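Local coordinates for cytochrome c2 (Blastochloris viridis, PDB 1CO6), which carries electrons on a covalently bound heme c, serving as electron donor to the oxidized bacteriochlorophyll in bacterial photophosphorylation, at residues G33-H38 / A95-F100; E61-Y66 / S91-Y96. All blocks are in the same frame, centred on the assembly; numbering follows the deposited sequence.

Contact 1. Residues G33-H38 / A95-F100; sequences GLFGRH and AYIKQF. With HEC (heme c), chain B.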
loop_
_atom_site.group_PDB
_atom_site.type_symbol
_atom_site.label_atom_id
_atom_site.label_comp_id
_atom_site.label_asym_id
_atom_site.label_seq_id
_atom_site.Cartn_x
_atom_site.Cartn_y
_atom_site.Cartn_z
ATOM N N GLY A 33 -5.540 -0.134 -7.315
ATOM C CA GLY A 33 -5.211 1.162 -7.914
ATOM C C GLY A 33 -4.402 2.055 -6.997
ATOM O O GLY A 33 -4.632 3.273 -6.944
ATOM N N LEU A 34 -3.435 1.549 -6.260
ATOM C CA LEU A 34 -2.642 2.372 -5.372
ATOM C C LEU A 34 -1.751 3.414 -6.061
ATOM O O LEU A 34 -1.798 4.614 -5.642
ATOM C CB LEU A 34 -1.817 1.458 -4.410
ATOM C CG LEU A 34 -0.871 2.275 -3.545
ATOM C CD1 LEU A 34 -1.580 3.021 -2.390
ATOM C CD2 LEU A 34 0.163 1.321 -2.960
ATOM N N PHE A 35 -0.926 3.010 -7.036
ATOM C CA PHE A 35 0.023 3.997 -7.623
ATOM C C PHE A 35 -0.680 5.103 -8.393
ATOM O O PHE A 35 -1.488 4.771 -9.254
ATOM C CB PHE A 35 1.130 3.266 -8.411
ATOM C CG PHE A 35 1.893 2.337 -7.477
ATOM C CD1 PHE A 35 2.717 2.887 -6.505
ATOM C CD2 PHE A 35 1.743 0.956 -7.607
ATOM C CE1 PHE A 35 3.398 2.050 -5.624
ATOM C CE2 PHE A 35 2.425 0.083 -6.718
ATOM C CZ PHE A 35 3.232 0.658 -5.737
ATOM N N GLY A 36 -0.310 6.334 -8.067
ATOM C CA GLY A 36 -0.874 7.533 -8.715
ATOM C C GLY A 36 -1.925 8.165 -7.855
ATOM O O GLY A 36 -2.251 9.354 -8.046
ATOM N N ARG A 37 -2.455 7.373 -6.903
ATOM C CA ARG A 37 -3.539 7.940 -6.037
ATOM C C ARG A 37 -2.977 8.822 -4.921
ATOM O O ARG A 37 -1.825 8.634 -4.474
ATOM C CB ARG A 37 -4.451 6.798 -5.642
ATOM C CG ARG A 37 -4.350 6.152 -4.272
ATOM C CD ARG A 37 -5.598 5.240 -4.110
ATOM N NE ARG A 37 -5.435 4.631 -2.796
ATOM C CZ ARG A 37 -5.585 3.339 -2.443
ATOM N NH1 ARG A 37 -5.378 2.940 -1.165
ATOM N NH2 ARG A 37 -5.928 2.401 -3.331
ATOM N N HIS A 38 -3.756 9.832 -4.536
ATOM C CA HIS A 38 -3.421 10.771 -3.436
ATOM C C HIS A 38 -3.721 10.051 -2.129
ATOM O O HIS A 38 -4.673 9.252 -2.025
ATOM C CB HIS A 38 -4.216 12.108 -3.559
ATOM C CG HIS A 38 -3.649 12.947 -4.663
ATOM N ND1 HIS A 38 -3.071 14.177 -4.505
ATOM C CD2 HIS A 38 -3.512 12.655 -5.999
ATOM C CE1 HIS A 38 -2.643 14.614 -5.691
ATOM N NE2 HIS A 38 -2.880 13.705 -6.616
ATOM N N ALA A 95 5.840 -4.849 -7.937
ATOM C CA ALA A 95 5.387 -5.587 -9.145
ATOM C C ALA A 95 3.994 -6.202 -8.968
ATOM O O ALA A 95 3.111 -6.116 -9.860
ATOM C CB ALA A 95 6.426 -6.648 -9.479
ATOM N N TYR A 96 3.788 -6.794 -7.775
ATOM C CA TYR A 96 2.511 -7.430 -7.455
ATOM C C TYR A 96 1.326 -6.448 -7.398
ATOM O O TYR A 96 0.254 -6.642 -7.969
ATOM C CB TYR A 96 2.646 -8.202 -6.115
ATOM C CG TYR A 96 1.315 -8.849 -5.763
ATOM C CD1 TYR A 96 0.775 -9.931 -6.472
ATOM C CD2 TYR A 96 0.604 -8.358 -4.657
ATOM C CE1 TYR A 96 -0.446 -10.531 -6.106
ATOM C CE2 TYR A 96 -0.624 -8.922 -4.277
ATOM C CZ TYR A 96 -1.126 -10.005 -5.021
ATOM O OH TYR A 96 -2.338 -10.471 -4.637
ATOM N N ILE A 97 1.544 -5.364 -6.625
ATOM C CA ILE A 97 0.480 -4.381 -6.446
ATOM C C ILE A 97 0.113 -3.712 -7.770
ATOM O O ILE A 97 -1.075 -3.418 -7.971
ATOM C CB ILE A 97 0.844 -3.354 -5.318
ATOM C CG1 ILE A 97 0.959 -4.068 -3.940
ATOM C CG2 ILE A 97 -0.195 -2.185 -5.241
ATOM C CD1 ILE A 97 1.493 -3.073 -2.849
ATOM N N LYS A 98 1.124 -3.409 -8.599
ATOM C CA LYS A 98 0.941 -2.731 -9.886
ATOM C C LYS A 98 0.035 -3.495 -10.832
ATOM O O LYS A 98 -0.506 -2.842 -11.724
ATOM C CB LYS A 98 2.233 -2.356 -10.651
ATOM C CG LYS A 98 2.549 -0.853 -10.435
ATOM C CD LYS A 98 3.429 -0.254 -11.521
ATOM C CE LYS A 98 2.959 1.094 -12.047
ATOM N NZ LYS A 98 3.474 2.250 -11.257
ATOM N N GLN A 99 -0.139 -4.783 -10.689
ATOM C CA GLN A 99 -1.003 -5.588 -11.525
ATOM C C GLN A 99 -2.472 -5.180 -11.452
ATOM O O GLN A 99 -3.192 -5.401 -12.443
ATOM C CB GLN A 99 -1.036 -7.100 -11.195
ATOM C CG GLN A 99 0.325 -7.739 -11.352
ATOM C CD GLN A 99 0.235 -9.203 -10.975
ATOM O OE1 GLN A 99 0.434 -10.030 -11.858
ATOM N NE2 GLN A 99 -0.052 -9.500 -9.707
ATOM N N PHE A 100 -2.888 -4.596 -10.350
ATOM C CA PHE A 100 -4.317 -4.267 -10.173
ATOM C C PHE A 100 -4.839 -2.896 -10.529
ATOM O O PHE A 100 -4.230 -1.871 -10.227
ATOM C CB PHE A 100 -4.698 -4.614 -8.692
ATOM C CG PHE A 100 -4.367 -6.031 -8.315
ATOM C CD1 PHE A 100 -3.101 -6.336 -7.855
ATOM C CD2 PHE A 100 -5.298 -7.045 -8.416
ATOM C CE1 PHE A 100 -2.748 -7.642 -7.491
ATOM C CE2 PHE A 100 -4.945 -8.356 -8.068
ATOM C CZ PHE A 100 -3.669 -8.673 -7.585
HETATM FE FE HEC B . -0.802 -0.575 5.443
HETATM C CHA HEC B . -2.264 2.418 5.128
HETATM C CHB HEC B . 0.551 -0.285 2.308
HETATM C CHC HEC B . 0.922 -3.553 5.894
HETATM C CHD HEC B . -2.502 -1.119 8.406
HETATM N NA HEC B . -0.868 0.806 3.970
HETATM C C1A HEC B . -1.420 2.078 4.072
HETATM C C2A HEC B . -1.040 2.851 2.923
HETATM C C3A HEC B . -0.249 2.087 2.157
HETATM C C4A HEC B . -0.106 0.796 2.796
HETATM C CMA HEC B . 0.442 2.450 0.821
HETATM C CAA HEC B . -1.562 4.287 2.600
HETATM C CBA HEC B . -2.953 4.126 1.919
HETATM C CGA HEC B . -3.649 5.376 1.438
HETATM O O1A HEC B . -3.063 6.437 1.578
HETATM O O2A HEC B . -4.785 5.175 0.939
HETATM N NB HEC B . 0.436 -1.687 4.339
HETATM C C1B HEC B . 0.825 -1.410 3.022
HETATM C C2B HEC B . 1.683 -2.481 2.575
HETATM C C3B HEC B . 1.817 -3.357 3.574
HETATM C C4B HEC B . 1.027 -2.903 4.678
HETATM C CMB HEC B . 2.298 -2.492 1.159
HETATM C CAB HEC B . 2.637 -4.690 3.503
HETATM C CBB HEC B . 4.038 -4.513 3.506
HETATM N NC HEC B . -0.794 -2.027 6.868
HETATM C C1C HEC B . -0.004 -3.154 6.864
HETATM C C2C HEC B . -0.307 -3.917 8.062
HETATM C C3C HEC B . -1.213 -3.237 8.775
HETATM C C4C HEC B . -1.564 -2.059 8.025
HETATM C CMC HEC B . 0.389 -5.244 8.428
HETATM C CAC HEC B . -1.896 -3.714 10.122
HETATM C CBC HEC B . -1.115 -4.028 11.247
HETATM N ND HEC B . -2.162 0.441 6.521
HETATM C C1D HEC B . -2.699 0.077 7.758
HETATM C C2D HEC B . -3.510 1.194 8.248
HETATM C C3D HEC B . -3.464 2.162 7.332
HETATM C C4D HEC B . -2.610 1.721 6.265
HETATM C CMD HEC B . -4.262 1.154 9.603
HETATM C CAD HEC B . -4.088 3.582 7.406
HETATM C CBD HEC B . -3.026 4.605 7.921
HETATM C CGD HEC B . -3.629 5.872 8.500
HETATM O O1D HEC B . -2.755 6.513 9.160
HETATM O O2D HEC B . -4.827 6.190 8.303
HETATM O O HOH W 1 -2.804 -1.589 -7.284
#
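Gly33 brings its backbone beside Phe100, their CA atoms lying 5.9 Å apart. With no direct hydrogen bond between the segments, the polar link here is a water: it donates to Ile97 O at 2.6 Å and accepts a weak bond from Leu34 N, so that these two backbone atoms share one water. The first bond of the Leu34 side chain points toward segment 95-100, and the rest is shared with the heme. Its CB meets Ile97 CG2 at 4.1 Å; CG is anti to the backbone N (chi1 175°), and of the methyls, CD1 lies 3.8 Å from HEC CMA. Phe35 is the residue most covered by the other segment. Its CD2 and CE2 atoms bear the contact, with CE2 against Ile97 CG2 at 3.8 Å and CD2 against Lys98 CG at 3.5 Å, both approaching obliquely; the two partner side chains cross that of Phe35 at about a right angle. The Lys98 chain is bent at chi3 and chi4, and its NZ comes back to Phe35 CB while also forming a salt bridge with Glu60. A type II turn from Leu34 to Arg37 then reverses the loop, closed by Arg37 N to Leu34 O; Gly36, with phi 101°, occupies its third position. Arg37, the last residue of the turn, makes its contact with the heme: NH1 gives an almost straight bond (172°) to propionate HEC O2A at 3.1 Å, in the guanidinium plane, and also bonds Val30 O. Leu34 CD1 lies over one face of that guanidinium. The whole is characteristic of the class I cytochrome c fold, in which the C-terminal helix packs beside the heme and an arginine from a loop pairs with a propionate.

Contact 2. Residues E61-Y66 / S91-Y96; sequences EVFREY and SDLIAY. With HEC (heme c), chain B.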
loop_
_atom_site.group_PDB
_atom_site.type_symbol
_atom_site.label_atom_id
_atom_site.label_comp_id
_atom_site.label_asym_id
_atom_site.label_seq_id
_atom_site.Cartn_x
_atom_site.Cartn_y
_atom_site.Cartn_z
ATOM N N GLU A 61 8.552 5.693 -6.069
ATOM C CA GLU A 61 9.681 6.170 -5.219
ATOM C C GLU A 61 9.214 6.498 -3.801
ATOM O O GLU A 61 9.857 6.098 -2.804
ATOM C CB GLU A 61 10.301 7.341 -5.944
ATOM C CG GLU A 61 11.302 8.344 -5.468
ATOM C CD GLU A 61 11.329 9.689 -6.159
ATOM O OE1 GLU A 61 12.304 10.332 -6.561
ATOM O OE2 GLU A 61 10.153 10.145 -6.303
ATOM N N VAL A 62 8.090 7.213 -3.720
ATOM C CA VAL A 62 7.488 7.554 -2.408
ATOM C C VAL A 62 7.017 6.258 -1.707
ATOM O O VAL A 62 7.258 6.158 -0.460
ATOM C CB VAL A 62 6.359 8.597 -2.529
ATOM C CG1 VAL A 62 5.634 8.756 -1.179
ATOM C CG2 VAL A 62 6.856 9.932 -3.094
ATOM N N PHE A 63 6.445 5.313 -2.441
ATOM C CA PHE A 63 6.016 4.044 -1.781
ATOM C C PHE A 63 7.233 3.337 -1.169
ATOM O O PHE A 63 7.245 2.798 -0.064
ATOM C CB PHE A 63 5.263 3.135 -2.750
ATOM C CG PHE A 63 4.937 1.752 -2.250
ATOM C CD1 PHE A 63 3.763 1.587 -1.484
ATOM C CD2 PHE A 63 5.734 0.659 -2.508
ATOM C CE1 PHE A 63 3.389 0.308 -1.012
ATOM C CE2 PHE A 63 5.424 -0.623 -2.000
ATOM C CZ PHE A 63 4.228 -0.779 -1.276
ATOM N N ARG A 64 8.291 3.352 -1.940
ATOM C CA ARG A 64 9.576 2.723 -1.587
ATOM C C ARG A 64 10.090 3.286 -0.280
ATOM O O ARG A 64 10.515 2.515 0.618
ATOM C CB ARG A 64 10.566 2.907 -2.747
ATOM C CG ARG A 64 11.830 2.096 -2.646
ATOM C CD ARG A 64 12.605 2.028 -3.902
ATOM N NE ARG A 64 12.151 1.124 -4.934
ATOM C CZ ARG A 64 12.353 -0.206 -4.915
ATOM N NH1 ARG A 64 12.947 -0.916 -3.943
ATOM N NH2 ARG A 64 11.984 -0.851 -6.018
ATOM N N GLU A 65 10.123 4.614 -0.180
ATOM C CA GLU A 65 10.613 5.241 1.063
ATOM C C GLU A 65 9.670 4.986 2.239
ATOM O O GLU A 65 10.092 4.744 3.400
ATOM C CB GLU A 65 10.890 6.733 0.985
ATOM C CG GLU A 65 10.124 7.598 0.030
ATOM C CD GLU A 65 10.784 8.856 -0.452
ATOM O OE1 GLU A 65 10.239 9.787 -1.022
ATOM O OE2 GLU A 65 12.023 8.863 -0.236
ATOM N N TYR A 66 8.372 5.053 2.003
ATOM C CA TYR A 66 7.380 4.833 3.049
ATOM C C TYR A 66 7.444 3.442 3.603
ATOM O O TYR A 66 7.472 3.210 4.805
ATOM C CB TYR A 66 5.958 5.083 2.494
ATOM C CG TYR A 66 4.800 4.686 3.361
ATOM C CD1 TYR A 66 4.078 3.511 3.107
ATOM C CD2 TYR A 66 4.430 5.492 4.461
ATOM C CE1 TYR A 66 2.985 3.149 3.892
ATOM C CE2 TYR A 66 3.312 5.144 5.261
ATOM C CZ TYR A 66 2.636 3.967 4.973
ATOM O OH TYR A 66 1.558 3.651 5.729
ATOM N N SER A 91 10.844 -4.226 -4.350
ATOM C CA SER A 91 10.751 -4.312 -5.831
ATOM C C SER A 91 9.729 -5.370 -6.222
ATOM O O SER A 91 8.873 -5.137 -7.099
ATOM C CB SER A 91 12.137 -4.536 -6.438
ATOM O OG SER A 91 12.996 -3.452 -6.126
ATOM N N ASP A 92 9.698 -6.527 -5.583
ATOM C CA ASP A 92 8.724 -7.602 -5.894
ATOM C C ASP A 92 7.291 -7.172 -5.528
ATOM O O ASP A 92 6.353 -7.337 -6.314
ATOM C CB ASP A 92 9.098 -8.935 -5.236
ATOM C CG ASP A 92 10.370 -9.496 -5.907
ATOM O OD1 ASP A 92 10.691 -9.164 -7.041
ATOM O OD2 ASP A 92 11.047 -10.252 -5.201
ATOM N N LEU A 93 7.235 -6.598 -4.304
ATOM C CA LEU A 93 5.954 -6.083 -3.789
ATOM C C LEU A 93 5.295 -5.098 -4.742
ATOM O O LEU A 93 4.071 -5.147 -4.996
ATOM C CB LEU A 93 6.336 -5.474 -2.412
ATOM C CG LEU A 93 5.131 -4.817 -1.729
ATOM C CD1 LEU A 93 4.090 -5.905 -1.464
ATOM C CD2 LEU A 93 5.633 -4.137 -0.453
ATOM N N ILE A 94 6.076 -4.132 -5.212
ATOM C CA ILE A 94 5.645 -3.147 -6.191
ATOM C C ILE A 94 5.107 -3.871 -7.429
ATOM O O ILE A 94 3.975 -3.496 -7.870
ATOM C CB ILE A 94 6.748 -2.129 -6.613
ATOM C CG1 ILE A 94 7.121 -1.202 -5.453
ATOM C CG2 ILE A 94 6.285 -1.293 -7.869
ATOM C CD1 ILE A 94 8.441 -0.406 -5.654
ATOM N N ALA A 95 5.840 -4.849 -7.937
ATOM C CA ALA A 95 5.387 -5.587 -9.145
ATOM C C ALA A 95 3.994 -6.202 -8.968
ATOM O O ALA A 95 3.111 -6.116 -9.860
ATOM C CB ALA A 95 6.426 -6.648 -9.479
ATOM N N TYR A 96 3.788 -6.794 -7.775
ATOM C CA TYR A 96 2.511 -7.430 -7.455
ATOM C C TYR A 96 1.326 -6.448 -7.398
ATOM O O TYR A 96 0.254 -6.642 -7.969
ATOM C CB TYR A 96 2.646 -8.202 -6.115
ATOM C CG TYR A 96 1.315 -8.849 -5.763
ATOM C CD1 TYR A 96 0.775 -9.931 -6.472
ATOM C CD2 TYR A 96 0.604 -8.358 -4.657
ATOM C CE1 TYR A 96 -0.446 -10.531 -6.106
ATOM C CE2 TYR A 96 -0.624 -8.922 -4.277
ATOM C CZ TYR A 96 -1.126 -10.005 -5.021
ATOM O OH TYR A 96 -2.338 -10.471 -4.637
HETATM FE FE HEC B . -0.802 -0.575 5.443
HETATM C CHA HEC B . -2.264 2.418 5.128
HETATM C CHB HEC B . 0.551 -0.285 2.308
HETATM C CHC HEC B . 0.922 -3.553 5.894
HETATM C CHD HEC B . -2.502 -1.119 8.406
HETATM N NA HEC B . -0.868 0.806 3.970
HETATM C C1A HEC B . -1.420 2.078 4.072
HETATM C C2A HEC B . -1.040 2.851 2.923
HETATM C C3A HEC B . -0.249 2.087 2.157
HETATM C C4A HEC B . -0.106 0.796 2.796
HETATM C CMA HEC B . 0.442 2.450 0.821
HETATM C CAA HEC B . -1.562 4.287 2.600
HETATM C CBA HEC B . -2.953 4.126 1.919
HETATM C CGA HEC B . -3.649 5.376 1.438
HETATM O O1A HEC B . -3.063 6.437 1.578
HETATM O O2A HEC B . -4.785 5.175 0.939
HETATM N NB HEC B . 0.436 -1.687 4.339
HETATM C C1B HEC B . 0.825 -1.410 3.022
HETATM C C2B HEC B . 1.683 -2.481 2.575
HETATM C C3B HEC B . 1.817 -3.357 3.574
HETATM C C4B HEC B . 1.027 -2.903 4.678
HETATM C CMB HEC B . 2.298 -2.492 1.159
HETATM C CAB HEC B . 2.637 -4.690 3.503
HETATM C CBB HEC B . 4.038 -4.513 3.506
HETATM N NC HEC B . -0.794 -2.027 6.868
HETATM C C1C HEC B . -0.004 -3.154 6.864
HETATM C C2C HEC B . -0.307 -3.917 8.062
HETATM C C3C HEC B . -1.213 -3.237 8.775
HETATM C C4C HEC B . -1.564 -2.059 8.025
HETATM C CMC HEC B . 0.389 -5.244 8.428
HETATM C CAC HEC B . -1.896 -3.714 10.122
HETATM C CBC HEC B . -1.115 -4.028 11.247
HETATM N ND HEC B . -2.162 0.441 6.521
HETATM C C1D HEC B . -2.699 0.077 7.758
HETATM C C2D HEC B . -3.510 1.194 8.248
HETATM C C3D HEC B . -3.464 2.162 7.332
HETATM C C4D HEC B . -2.610 1.721 6.265
HETATM C CMD HEC B . -4.262 1.154 9.603
HETATM C CAD HEC B . -4.088 3.582 7.406
HETATM C CBD HEC B . -3.026 4.605 7.921
HETATM C CGD HEC B . -3.629 5.872 8.500
HETATM O O1D HEC B . -2.755 6.513 9.160
HETATM O O2D HEC B . -4.827 6.190 8.303
#
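Phe63 and Leu93 begin the apolar part of this contact, with Phe63 CZ 3.7 Å from Leu93 CD2. The methyl lies near the plane of the ring, so it meets the ring at its edge, and the two side chains cross at about a right angle. Ile94 approaches the same ring obliquely, its CG1 lying 3.7 Å from Phe63 CD2 as the two side chains slide past each other in opposite directions. Phe63 CZ stands 3.5 Å from the methyl HEC CMB, again at the ring edge. Tyr66 makes no contact with segment 91-96 and belongs to the heme pocket: its OH is 3.8 Å from HEC C1A.

The polar part centres on Arg64 and Ser91. Arg64 NH2 donates to Ser91 OG at 2.8 Å with an N-H...O angle of 158°, and the oxygen lies only 12° out of the guanidinium plane. The Arg64 chain is bent at chi3. The methyl Ile94 CD1 lies over one face of the guanidinium, 3.6 Å from Arg64 NH2, so the group is held at its edge by a hydroxyl and covered on a face by a methyl. Ser91 OG is also bonded to Glu87 O, one turn earlier in its helix.

The axes of 61-66 and 91-96 approach to 11.0 Å, with N-to-C directions 130° apart, nearer antiparallel than parallel, a separation spanned by side chains. Helix 3-14 adds Phe10 against Leu93, while Phe35 of the loop before helix 49-52 meets Phe63 edge-to-face.

How the contacts relate
Contact 1 and contact 2, with centres about 9 Å apart, both draw on helix 87-98 and share Ala95 and Tyr96. Phe63 joins them directly: its CB is 3.6 Å from Phe35 CE1, its CD1 3.9 Å from Leu34 CD2, and its CZ 3.9 Å from Ile97 CD1. One apolar layer therefore continues from loop 33-38 through helix 60-68 to helix 87-98, along the heme edge that bears CMA and CMB. Contact 1 adds a propionate bond to this packing. Between side chains, it places Ile97 about 6 Å from Cys13 and Leu34 about 8 Å from His17, while contact 2 places Leu93 about 4 Å from Cys13 and Phe63 about 7 Å from Met79.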